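Local coordinates for conserved hypothetical protein (PDB 1XFJ) that probably catalyses the phosphorolysis of inosine and S-methyl-5'-thioadenosine and the deamination of adenosine, at residues D69-Q75 / G104-M110; P116-V120 / L254-T258; K33-D37 / D247-G251; G168-Y172 / D228-E232. All coordinates share one frame; numbering follows the deposited sequence.

In the fold
Contacts 1 and 2 form the core and touch each other. Contact 1 pairs strands 70-72 and 106-111 within the five-stranded sheet, while contact 2 packs strand 253-259, the neighbour of 106-111 in that sheet, against strand 115-121 of the six-stranded one. One therefore rests on backbone hydrogen bonds with apolar support, the other on side-chain packing alone between its segments. Contacts 3 and 4 lie further out, where loops meet; water bridges occur here as in contact 1. Both turn on an aspartate, which accepts from a tyrosine hydroxyl in contact 3 and from a glycine N-H and a serine in contact 4. Segment 247-251 leads, two residues on, into 254-258.

Contact 1: D69-Q75 / G104-M110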
loop_
_atom_site.group_PDB
_atom_site.type_symbol
_atom_site.label_atom_id
_atom_site.label_comp_id
_atom_site.label_asym_id
_atom_site.label_seq_id
_atom_site.Cartn_x
_atom_site.Cartn_y
_atom_site.Cartn_z
ATOM N N ASP A 69 -2.895 9.871 15.685
ATOM C CA ASP A 69 -3.953 9.192 14.946
ATOM C C ASP A 69 -3.448 8.347 13.778
ATOM O O ASP A 69 -4.225 7.641 13.139
ATOM C CB ASP A 69 -4.964 10.218 14.428
ATOM C CG ASP A 69 -5.532 11.088 15.539
ATOM O OD1 ASP A 69 -6.038 10.531 16.538
ATOM O OD2 ASP A 69 -5.475 12.328 15.411
ATOM N N LEU A 70 -2.150 8.415 13.499
ATOM C CA LEU A 70 -1.585 7.648 12.399
ATOM C C LEU A 70 -1.050 6.305 12.886
ATOM O O LEU A 70 -0.219 6.242 13.792
ATOM C CB LEU A 70 -0.473 8.446 11.713
ATOM C CG LEU A 70 0.056 7.894 10.386
ATOM C CD1 LEU A 70 -1.094 7.658 9.412
ATOM C CD2 LEU A 70 1.057 8.880 9.798
ATOM N N ASN A 71 -1.539 5.234 12.272
ATOM C CA ASN A 71 -1.142 3.880 12.636
ATOM C C ASN A 71 -0.474 3.182 11.450
ATOM O O ASN A 71 -1.133 2.829 10.470
ATOM C CB ASN A 71 -2.375 3.082 13.077
ATOM C CG ASN A 71 -3.063 3.678 14.304
ATOM O OD1 ASN A 71 -2.836 3.240 15.434
ATOM N ND2 ASN A 71 -3.908 4.679 14.083
ATOM N N VAL A 72 0.838 2.989 11.544
ATOM C CA VAL A 72 1.595 2.327 10.488
ATOM C C VAL A 72 2.503 1.277 11.124
ATOM O O VAL A 72 3.143 1.532 12.141
ATOM C CB VAL A 72 2.444 3.338 9.692
ATOM C CG1 VAL A 72 3.168 2.633 8.554
ATOM C CG2 VAL A 72 1.549 4.446 9.148
ATOM N N CYS A 73 2.551 0.095 10.522
ATOM C CA CYS A 73 3.357 -1.005 11.046
ATOM C C CYS A 73 4.823 -0.987 10.661
ATOM O O CYS A 73 5.269 -0.191 9.835
ATOM C CB CYS A 73 2.814 -2.350 10.555
ATOM S SG CYS A 73 1.154 -2.772 11.036
ATOM N N TYR A 74 5.553 -1.898 11.297
ATOM C CA TYR A 74 6.954 -2.150 11.008
ATOM C C TYR A 74 6.653 -3.252 10.000
ATOM O O TYR A 74 6.403 -4.394 10.376
ATOM C CB TYR A 74 7.660 -2.732 12.235
ATOM C CG TYR A 74 9.053 -3.277 11.980
ATOM C CD1 TYR A 74 10.092 -2.443 11.565
ATOM C CD2 TYR A 74 9.338 -4.627 12.193
ATOM C CE1 TYR A 74 11.385 -2.942 11.372
ATOM C CE2 TYR A 74 10.621 -5.136 12.001
ATOM C CZ TYR A 74 11.640 -4.291 11.593
ATOM O OH TYR A 74 12.908 -4.804 11.410
ATOM N N GLN A 75 6.619 -2.889 8.723
ATOM C CA GLN A 75 6.277 -3.839 7.673
ATOM C C GLN A 75 7.371 -4.862 7.394
ATOM O O GLN A 75 8.537 -4.513 7.214
ATOM C CB GLN A 75 5.898 -3.064 6.410
ATOM C CG GLN A 75 4.943 -1.917 6.714
ATOM C CD GLN A 75 4.417 -1.218 5.476
ATOM O OE1 GLN A 75 5.097 -1.137 4.450
ATOM N NE2 GLN A 75 3.204 -0.686 5.575
ATOM N N GLY A 104 -11.473 8.229 13.691
ATOM C CA GLY A 104 -10.280 8.966 14.065
ATOM C C GLY A 104 -8.988 8.234 13.768
ATOM O O GLY A 104 -7.949 8.861 13.550
ATOM N N VAL A 105 -9.040 6.906 13.761
ATOM C CA VAL A 105 -7.853 6.110 13.479
ATOM C C VAL A 105 -7.528 6.140 11.992
ATOM O O VAL A 105 -8.393 5.893 11.153
ATOM C CB VAL A 105 -8.040 4.641 13.917
ATOM C CG1 VAL A 105 -6.876 3.793 13.416
ATOM C CG2 VAL A 105 -8.128 4.565 15.429
ATOM N N ILE A 106 -6.280 6.455 11.673
ATOM C CA ILE A 106 -5.838 6.509 10.288
ATOM C C ILE A 106 -5.013 5.257 10.014
ATOM O O ILE A 106 -3.915 5.112 10.541
ATOM C CB ILE A 106 -4.954 7.747 10.027
ATOM C CG1 ILE A 106 -5.715 9.020 10.397
ATOM C CG2 ILE A 106 -4.542 7.793 8.565
ATOM C CD1 ILE A 106 -4.854 10.274 10.363
ATOM N N CYS A 107 -5.555 4.350 9.207
ATOM C CA CYS A 107 -4.852 3.120 8.864
ATOM C C CYS A 107 -3.931 3.407 7.686
ATOM O O CYS A 107 -4.388 3.845 6.634
ATOM C CB CYS A 107 -5.851 2.026 8.481
ATOM S SG CYS A 107 -7.026 1.599 9.781
ATOM N N GLY A 108 -2.637 3.155 7.857
ATOM C CA GLY A 108 -1.708 3.432 6.779
ATOM C C GLY A 108 -0.766 2.302 6.417
ATOM O O GLY A 108 -0.480 1.423 7.231
ATOM N N ALA A 109 -0.304 2.333 5.171
ATOM C CA ALA A 109 0.634 1.353 4.638
ATOM C C ALA A 109 1.685 2.128 3.848
ATOM O O ALA A 109 1.367 3.133 3.207
ATOM C CB ALA A 109 -0.085 0.361 3.722
HETATM N N MSE A 110 2.931 1.663 3.902
HETATM C CA MSE A 110 4.037 2.310 3.200
HETATM C C MSE A 110 4.501 1.480 2.013
HETATM O O MSE A 110 4.444 0.252 2.047
HETATM C CB MSE A 110 5.239 2.486 4.124
HETATM C CG MSE A 110 5.005 3.288 5.371
HETATM SE SE MSE A 110 6.659 3.338 6.354
HETATM C CE MSE A 110 6.640 1.533 7.052
HETATM O O HOH W 1 1.420 -0.499 7.878
#
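The carboxamide of Asn71 meets Val105 through its nitrogen end, ND2 lying 3.2 Å from Val105 CG1, and the two side chains cross at about a right angle. Ala84 and Trp88 also touch this asparagine. The second flat group, the amide of Gln75, reaches the backbone of Met110 beyond the end of the paired region. Its carbon chain is extended, and its CG packs against the selenomethionine CE of Met110.

Asn71 belongs to a short parallel beta ladder. Ile106 N donates to Asp69 O (2.8 Å), Asn71 N to Ile106 O (2.9 Å) and Gly108 N to Asn71 O (3.0 Å). Where the strands diverge, a water takes over, accepting from Cys73 N (2.9 Å) and donating to Gly108 O. Leu70, Val72 and Ile106 share one face. Leu70 CD1 reaches Ile106 CG2 at 3.6 Å because CG stands opposite the backbone N (chi1 -169°), and Val72 CG1 lies 3.7 Å from Met110 CG. Gly108, with no side chain, leaves this face to Val72 CG2, which rests 4.2 Å from its CA. Asn71 and Cys107 are on the other face, where Cys107 touches strands 97-100 and 126-132 of the second sheet.

Strand 70-72 is the outermost strand of its sheet within the chain, joined to 106-110 by main-chain bonds. Beta-branched and leucine side chains suit its oily face, and the water satisfies a peptide N-H and a carbonyl that the parting strands could no longer pair directly.

Contact 2: P116-V120 / L254-T258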
loop_
_atom_site.group_PDB
_atom_site.type_symbol
_atom_site.label_atom_id
_atom_site.label_comp_id
_atom_site.label_asym_id
_atom_site.label_seq_id
_atom_site.Cartn_x
_atom_site.Cartn_y
_atom_site.Cartn_z
ATOM N N PRO A 116 -0.024 -0.816 -2.402
ATOM C CA PRO A 116 -0.782 -0.490 -1.195
ATOM C C PRO A 116 -2.247 -0.762 -1.530
ATOM O O PRO A 116 -2.675 -0.546 -2.664
ATOM C CB PRO A 116 -0.496 0.996 -1.003
ATOM C CG PRO A 116 -0.418 1.495 -2.412
ATOM C CD PRO A 116 0.381 0.406 -3.124
ATOM N N VAL A 117 -3.007 -1.249 -0.561
ATOM C CA VAL A 117 -4.415 -1.532 -0.797
ATOM C C VAL A 117 -5.273 -0.915 0.292
ATOM O O VAL A 117 -5.029 -1.122 1.478
ATOM C CB VAL A 117 -4.690 -3.054 -0.837
ATOM C CG1 VAL A 117 -6.134 -3.308 -1.248
ATOM C CG2 VAL A 117 -3.733 -3.733 -1.806
ATOM N N LEU A 118 -6.275 -0.147 -0.121
ATOM C CA LEU A 118 -7.187 0.482 0.823
ATOM C C LEU A 118 -8.535 -0.209 0.662
ATOM O O LEU A 118 -9.048 -0.334 -0.453
ATOM C CB LEU A 118 -7.311 1.976 0.525
ATOM C CG LEU A 118 -5.997 2.759 0.598
ATOM C CD1 LEU A 118 -6.257 4.232 0.295
ATOM C CD2 LEU A 118 -5.378 2.599 1.979
ATOM N N LEU A 119 -9.094 -0.669 1.776
ATOM C CA LEU A 119 -10.371 -1.368 1.751
ATOM C C LEU A 119 -11.354 -0.761 2.732
ATOM O O LEU A 119 -10.960 -0.141 3.719
ATOM C CB LEU A 119 -10.187 -2.843 2.113
ATOM C CG LEU A 119 -9.167 -3.659 1.327
ATOM C CD1 LEU A 119 -7.813 -3.561 2.008
ATOM C CD2 LEU A 119 -9.616 -5.116 1.274
ATOM N N VAL A 120 -12.638 -0.972 2.473
ATOM C CA VAL A 120 -13.668 -0.440 3.346
ATOM C C VAL A 120 -15.006 -1.136 3.160
ATOM O O VAL A 120 -15.364 -1.524 2.052
ATOM C CB VAL A 120 -13.878 1.076 3.087
ATOM C CG1 VAL A 120 -14.198 1.311 1.627
ATOM C CG2 VAL A 120 -15.007 1.614 3.960
ATOM N N LEU A 254 3.178 6.922 1.501
ATOM C CA LEU A 254 2.141 6.458 2.408
ATOM C C LEU A 254 0.803 6.413 1.684
ATOM O O LEU A 254 0.542 7.219 0.796
ATOM C CB LEU A 254 2.013 7.391 3.613
ATOM C CG LEU A 254 1.108 6.831 4.718
ATOM C CD1 LEU A 254 1.827 5.689 5.408
ATOM C CD2 LEU A 254 0.757 7.908 5.725
ATOM N N SER A 255 -0.028 5.447 2.056
ATOM C CA SER A 255 -1.369 5.306 1.502
ATOM C C SER A 255 -2.187 5.060 2.756
ATOM O O SER A 255 -1.815 4.225 3.574
ATOM C CB SER A 255 -1.460 4.110 0.557
ATOM O OG SER A 255 -0.650 4.308 -0.589
ATOM N N ALA A 256 -3.282 5.788 2.932
ATOM C CA ALA A 256 -4.057 5.607 4.151
ATOM C C ALA A 256 -5.540 5.874 3.998
ATOM O O ALA A 256 -5.984 6.505 3.040
ATOM C CB ALA A 256 -3.485 6.494 5.255
ATOM N N ILE A 257 -6.302 5.390 4.971
ATOM C CA ILE A 257 -7.742 5.555 4.959
ATOM C C ILE A 257 -8.212 5.667 6.404
ATOM O O ILE A 257 -7.586 5.121 7.313
ATOM C CB ILE A 257 -8.413 4.350 4.247
ATOM C CG1 ILE A 257 -9.921 4.577 4.135
ATOM C CG2 ILE A 257 -8.095 3.054 4.992
ATOM C CD1 ILE A 257 -10.604 3.587 3.193
ATOM N N THR A 258 -9.305 6.384 6.620
ATOM C CA THR A 258 -9.803 6.564 7.976
ATOM C C THR A 258 -11.307 6.766 8.028
ATOM O O THR A 258 -11.921 7.235 7.069
ATOM C CB THR A 258 -9.145 7.796 8.635
ATOM O OG1 THR A 258 -9.589 7.917 9.991
ATOM C CG2 THR A 258 -9.522 9.064 7.878
#
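Ile257 extends its long branch toward strand 115-121: CG1 lies opposite its own nitrogen (chi1 -176°), and the chain continues outstretched to set CD1 3.8 Å from Leu119 O and 4.1 Å from Val120 CB. Leu118 answers from the facing strand. With CG turned away from the carbonyl carbon (chi1 -60°), it spreads its two methyls over the backbone of Ala256. CD1 approaches Ala256 O at 3.6 Å, while CD2 lies 3.9 Å from Ala256 N and also packs on Ile257 CG2 at 4.1 Å. Ser255 places its hydroxyl against the Pro116 ring, OG being 3.3 Å from CB and 3.4 Å from CG of the proline.

These strands are not neighbours in a sheet. They face one another across the two layers of a beta sandwich, the central part of an alpha-beta-beta-alpha fold, and their directions differ by just 6°. Alternate residues point inward: Pro116, Leu118 and Val120 from one layer, Ser255 and Ile257 from the other. The axes come within 7.2 Å, a spacing that suits the compact Ser255 and Pro116 at one end. Phe24 from the neighbouring strand 20-25 touches both Leu118 and Ser255, and Val127 of strand 126-132 touches Val120 and Ile257.

Each backbone finds its hydrogen bonds within its own sheet, as Leu118 does with Val162 and Leu119 with Ala128. Leu118, Val120 and Ile257 can fill the space between layers with apolar branches, while the small Ser255 meets the Pro116 ring. Cohesion here comes from dispersion and the burial of apolar surface, with methyl groups also resting against the carbonyl oxygens of Ala256 and Leu119.

Contact 3: K33-D37 / D247-G251; sequences KGIYD and DGDYG
Tyr36 and Gly251 bring their CA atoms to 4.7 Å, where a 3-10 turn, 33-37, meets an irregular chain, 247-251. In the turn Tyr36 N bonds to Lys33 O and Asp37 N to Gly34 O (2.9 Å). It belongs to the long connection between strand 20-25 and helix 49-62, and its partner links helix 239-244 to strand 253-259. Gly34 suits the turn because its phi is positive (61°).

Tyr36 carries the contact. Its hydroxyl donates to Asp249 OD2 at 2.6 Å, onto the anti lone pair of that oxygen, and the carboxylate oxygen lies near the ring plane although the two planes are 65° apart. The same oxygen accepts from Gln46 N, while OD1 forms a salt bridge with Arg252, so a carboxylate fits a buried place where several donors converge. Ile35 covers one ring face: CG1 sits in the crowded position between its backbone N and carbonyl carbon, 3.6 Å above the ring centre. Beyond it, CD1 reaches Asp249 O at 3.7 Å, and CG2 slides past Asp247.

At the ring edge Gly251, having no side chain, brings its CA to 4.0 Å from Tyr36 CD1. Beside it a water joins the main chains, donating to Ile35 O at 2.7 Å and accepting from Gly251 N at 3.0 Å.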
loop_
_atom_site.group_PDB
_atom_site.type_symbol
_atom_site.label_atom_id
_atom_site.label_comp_id
_atom_site.label_asym_id
_atom_site.label_seq_id
_atom_site.Cartn_x
_atom_site.Cartn_y
_atom_site.Cartn_z
ATOM N N LYS A 33 15.029 15.949 2.091
ATOM C CA LYS A 33 15.966 16.359 1.053
ATOM C C LYS A 33 16.619 15.202 0.308
ATOM O O LYS A 33 16.511 14.043 0.708
ATOM C CB LYS A 33 17.070 17.222 1.675
ATOM C CG LYS A 33 16.577 18.429 2.458
ATOM C CD LYS A 33 16.096 19.536 1.540
ATOM C CE LYS A 33 15.859 20.819 2.320
ATOM N NZ LYS A 33 15.535 21.964 1.426
ATOM N N GLY A 34 17.306 15.543 -0.779
ATOM C CA GLY A 34 18.006 14.553 -1.576
ATOM C C GLY A 34 17.130 13.483 -2.195
ATOM O O GLY A 34 16.091 13.775 -2.790
ATOM N N ILE A 35 17.560 12.234 -2.064
ATOM C CA ILE A 35 16.809 11.119 -2.621
ATOM C C ILE A 35 15.438 10.983 -1.966
ATOM O O ILE A 35 14.534 10.365 -2.525
ATOM C CB ILE A 35 17.572 9.785 -2.451
ATOM C CG1 ILE A 35 17.815 9.503 -0.969
ATOM C CG2 ILE A 35 18.895 9.847 -3.200
ATOM C CD1 ILE A 35 18.367 8.115 -0.696
ATOM N N TYR A 36 15.284 11.574 -0.785
ATOM C CA TYR A 36 14.022 11.498 -0.052
ATOM C C TYR A 36 13.116 12.682 -0.380
ATOM O O TYR A 36 12.008 12.792 0.156
ATOM C CB TYR A 36 14.299 11.491 1.454
ATOM C CG TYR A 36 15.293 10.437 1.885
ATOM C CD1 TYR A 36 14.967 9.085 1.841
ATOM C CD2 TYR A 36 16.569 10.793 2.320
ATOM C CE1 TYR A 36 15.888 8.108 2.219
ATOM C CE2 TYR A 36 17.497 9.833 2.699
ATOM C CZ TYR A 36 17.154 8.492 2.645
ATOM O OH TYR A 36 18.084 7.546 3.010
ATOM N N ASP A 37 13.591 13.542 -1.277
ATOM C CA ASP A 37 12.891 14.764 -1.676
ATOM C C ASP A 37 11.415 14.892 -1.317
ATOM O O ASP A 37 10.531 14.365 -1.985
ATOM C CB ASP A 37 13.105 15.027 -3.172
ATOM C CG ASP A 37 12.410 16.298 -3.655
ATOM O OD1 ASP A 37 12.208 17.231 -2.846
ATOM O OD2 ASP A 37 12.073 16.369 -4.856
ATOM N N ASP A 247 21.293 3.908 -5.503
ATOM C CA ASP A 247 21.039 4.645 -4.272
ATOM C C ASP A 247 20.972 3.540 -3.224
ATOM O O ASP A 247 20.457 2.455 -3.496
ATOM C CB ASP A 247 19.701 5.394 -4.315
ATOM C CG ASP A 247 19.635 6.428 -5.427
ATOM O OD1 ASP A 247 20.666 7.067 -5.723
ATOM O OD2 ASP A 247 18.537 6.613 -5.998
ATOM N N GLY A 248 21.502 3.802 -2.038
ATOM C CA GLY A 248 21.489 2.787 -1.002
ATOM C C GLY A 248 20.219 2.795 -0.178
ATOM O O GLY A 248 20.123 2.093 0.824
ATOM N N ASP A 249 19.240 3.583 -0.607
ATOM C CA ASP A 249 17.973 3.680 0.110
ATOM C C ASP A 249 16.976 4.420 -0.772
ATOM O O ASP A 249 17.304 4.823 -1.886
ATOM C CB ASP A 249 18.193 4.432 1.429
ATOM C CG ASP A 249 17.007 4.337 2.372
ATOM O OD1 ASP A 249 16.277 3.324 2.332
ATOM O OD2 ASP A 249 16.818 5.274 3.176
ATOM N N TYR A 250 15.759 4.599 -0.276
ATOM C CA TYR A 250 14.732 5.291 -1.042
ATOM C C TYR A 250 13.638 5.804 -0.122
ATOM O O TYR A 250 13.474 5.314 0.995
ATOM C CB TYR A 250 14.131 4.342 -2.082
ATOM C CG TYR A 250 13.839 2.965 -1.531
ATOM C CD1 TYR A 250 12.631 2.679 -0.898
ATOM C CD2 TYR A 250 14.805 1.962 -1.590
ATOM C CE1 TYR A 250 12.393 1.421 -0.331
ATOM C CE2 TYR A 250 14.581 0.712 -1.032
ATOM C CZ TYR A 250 13.380 0.445 -0.403
ATOM O OH TYR A 250 13.183 -0.796 0.157
ATOM N N GLY A 251 12.904 6.804 -0.597
ATOM C CA GLY A 251 11.819 7.358 0.187
ATOM C C GLY A 251 10.650 6.393 0.145
ATOM O O GLY A 251 10.577 5.550 -0.753
HETATM O O HOH W 2 14.070 7.780 -3.219
#

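Contact 4: G168-Y172 / D228-E232; sequences GPKSY and DTRAE
Gly168 and Asp228 lie 4.9 Å apart, CA to CA, where a tight turn, with Gly168 O accepting from both Ser171 N and Tyr172 N, meets a helix-like turn closed by Glu232 N on Asp228 O.

The Asp228 carboxylate fills the gap between them, each oxygen taking a different donor. Gly168 N points at OD1 from above the carboxylate plane (3.1 Å, 167° at the hydrogen); glycine suits the place, since Asp228 OD2 occupies the side where a side chain would stand. Ser171 OG donates to OD2 at 2.8 Å, on the syn side and 27° out of plane; the short serine arm suits this close quarter.

Both turns follow strands, 160-163 and 221-224, that run side by side and parallel in the six-stranded sheet, so both loops leave from the same, C-terminal, end of these strands. Within its own turn Asp228 OD1 also receives a weak bond from Arg230 N, resembling that of an Asx turn, and another weak one from Ala231 N, leading into a single helix-like turn. The carbonyls of Thr229 and Arg230 accept from Arg241 of helix 239-244.

Lys170 runs obliquely past the OD2 end of the carboxylate, its CG 3.6 Å from Asp228 OD2; the salt bridge from its NZ is long, and that nitrogen is less surely placed. Arg230 lays its aliphatic part along Ser171, CD being 3.5 Å from OG, and a water bridges Arg230 NE (2.9 Å) to Ser171 O (2.8 Å).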
loop_
_atom_site.group_PDB
_atom_site.type_symbol
_atom_site.label_atom_id
_atom_site.label_comp_id
_atom_site.label_asym_id
_atom_site.label_seq_id
_atom_site.Cartn_x
_atom_site.Cartn_y
_atom_site.Cartn_z
ATOM N N GLY A 168 4.446 -0.828 -12.115
ATOM C CA GLY A 168 3.580 -1.344 -13.161
ATOM C C GLY A 168 4.084 -2.513 -13.983
ATOM O O GLY A 168 5.272 -2.828 -13.969
ATOM N N PRO A 169 3.184 -3.175 -14.728
ATOM C CA PRO A 169 3.520 -4.325 -15.573
ATOM C C PRO A 169 4.552 -4.028 -16.654
ATOM O O PRO A 169 5.155 -4.944 -17.210
ATOM C CB PRO A 169 2.168 -4.736 -16.153
ATOM C CG PRO A 169 1.396 -3.454 -16.166
ATOM C CD PRO A 169 1.750 -2.862 -14.825
ATOM N N LYS A 170 4.757 -2.751 -16.957
ATOM C CA LYS A 170 5.741 -2.382 -17.968
ATOM C C LYS A 170 7.079 -2.107 -17.291
ATOM O O LYS A 170 8.101 -1.935 -17.959
ATOM C CB LYS A 170 5.291 -1.128 -18.727
ATOM C CG LYS A 170 5.290 0.148 -17.892
ATOM C CD LYS A 170 4.762 1.333 -18.691
ATOM C CE LYS A 170 4.746 2.614 -17.869
ATOM N NZ LYS A 170 6.119 3.058 -17.512
ATOM N N SER A 171 7.066 -2.083 -15.961
ATOM C CA SER A 171 8.265 -1.779 -15.188
ATOM C C SER A 171 8.819 -2.889 -14.299
ATOM O O SER A 171 10.007 -2.884 -13.969
ATOM C CB SER A 171 7.993 -0.556 -14.304
ATOM O OG SER A 171 7.708 0.598 -15.079
ATOM N N TYR A 172 7.968 -3.832 -13.913
ATOM C CA TYR A 172 8.374 -4.901 -13.002
ATOM C C TYR A 172 9.045 -6.119 -13.643
ATOM O O TYR A 172 8.391 -7.120 -13.931
ATOM C CB TYR A 172 7.153 -5.351 -12.191
ATOM C CG TYR A 172 7.473 -6.000 -10.859
ATOM C CD1 TYR A 172 8.791 -6.231 -10.467
ATOM C CD2 TYR A 172 6.450 -6.401 -9.998
ATOM C CE1 TYR A 172 9.085 -6.850 -9.254
ATOM C CE2 TYR A 172 6.733 -7.020 -8.782
ATOM C CZ TYR A 172 8.049 -7.243 -8.421
ATOM O OH TYR A 172 8.332 -7.879 -7.239
ATOM N N ASP A 228 2.174 4.216 -12.143
ATOM C CA ASP A 228 3.412 3.432 -12.058
ATOM C C ASP A 228 4.501 4.177 -11.283
ATOM O O ASP A 228 5.064 5.153 -11.774
ATOM C CB ASP A 228 3.907 3.136 -13.478
ATOM C CG ASP A 228 4.996 2.080 -13.524
ATOM O OD1 ASP A 228 5.752 1.940 -12.545
ATOM O OD2 ASP A 228 5.102 1.398 -14.564
ATOM N N THR A 229 4.808 3.698 -10.082
ATOM C CA THR A 229 5.817 4.334 -9.238
ATOM C C THR A 229 7.193 4.439 -9.890
ATOM O O THR A 229 7.857 5.474 -9.801
ATOM C CB THR A 229 5.973 3.573 -7.910
ATOM O OG1 THR A 229 6.183 2.181 -8.182
ATOM C CG2 THR A 229 4.726 3.739 -7.053
ATOM N N ARG A 230 7.621 3.365 -10.543
ATOM C CA ARG A 230 8.930 3.343 -11.185
ATOM C C ARG A 230 9.026 4.291 -12.371
ATOM O O ARG A 230 10.051 4.945 -12.576
ATOM C CB ARG A 230 9.260 1.918 -11.640
ATOM C CG ARG A 230 10.636 1.752 -12.281
ATOM C CD ARG A 230 10.591 1.984 -13.784
ATOM N NE ARG A 230 11.889 1.757 -14.416
ATOM C CZ ARG A 230 12.887 2.637 -14.424
ATOM N NH1 ARG A 230 12.743 3.817 -13.834
ATOM N NH2 ARG A 230 14.033 2.335 -15.019
ATOM N N ALA A 231 7.950 4.367 -13.145
ATOM C CA ALA A 231 7.920 5.207 -14.333
ATOM C C ALA A 231 7.736 6.700 -14.082
ATOM O O ALA A 231 8.275 7.518 -14.824
ATOM C CB ALA A 231 6.834 4.711 -15.275
ATOM N N GLU A 232 6.982 7.057 -13.047
ATOM C CA GLU A 232 6.719 8.467 -12.758
ATOM C C GLU A 232 7.533 9.032 -11.603
ATOM O O GLU A 232 7.011 9.252 -10.511
ATOM C CB GLU A 232 5.230 8.668 -12.473
ATOM C CG GLU A 232 4.318 8.107 -13.552
ATOM C CD GLU A 232 2.861 8.423 -13.291
ATOM O OE1 GLU A 232 2.495 9.614 -13.350
ATOM O OE2 GLU A 232 2.088 7.481 -13.021
HETATM O O HOH W 3 12.074 -1.142 -14.793
#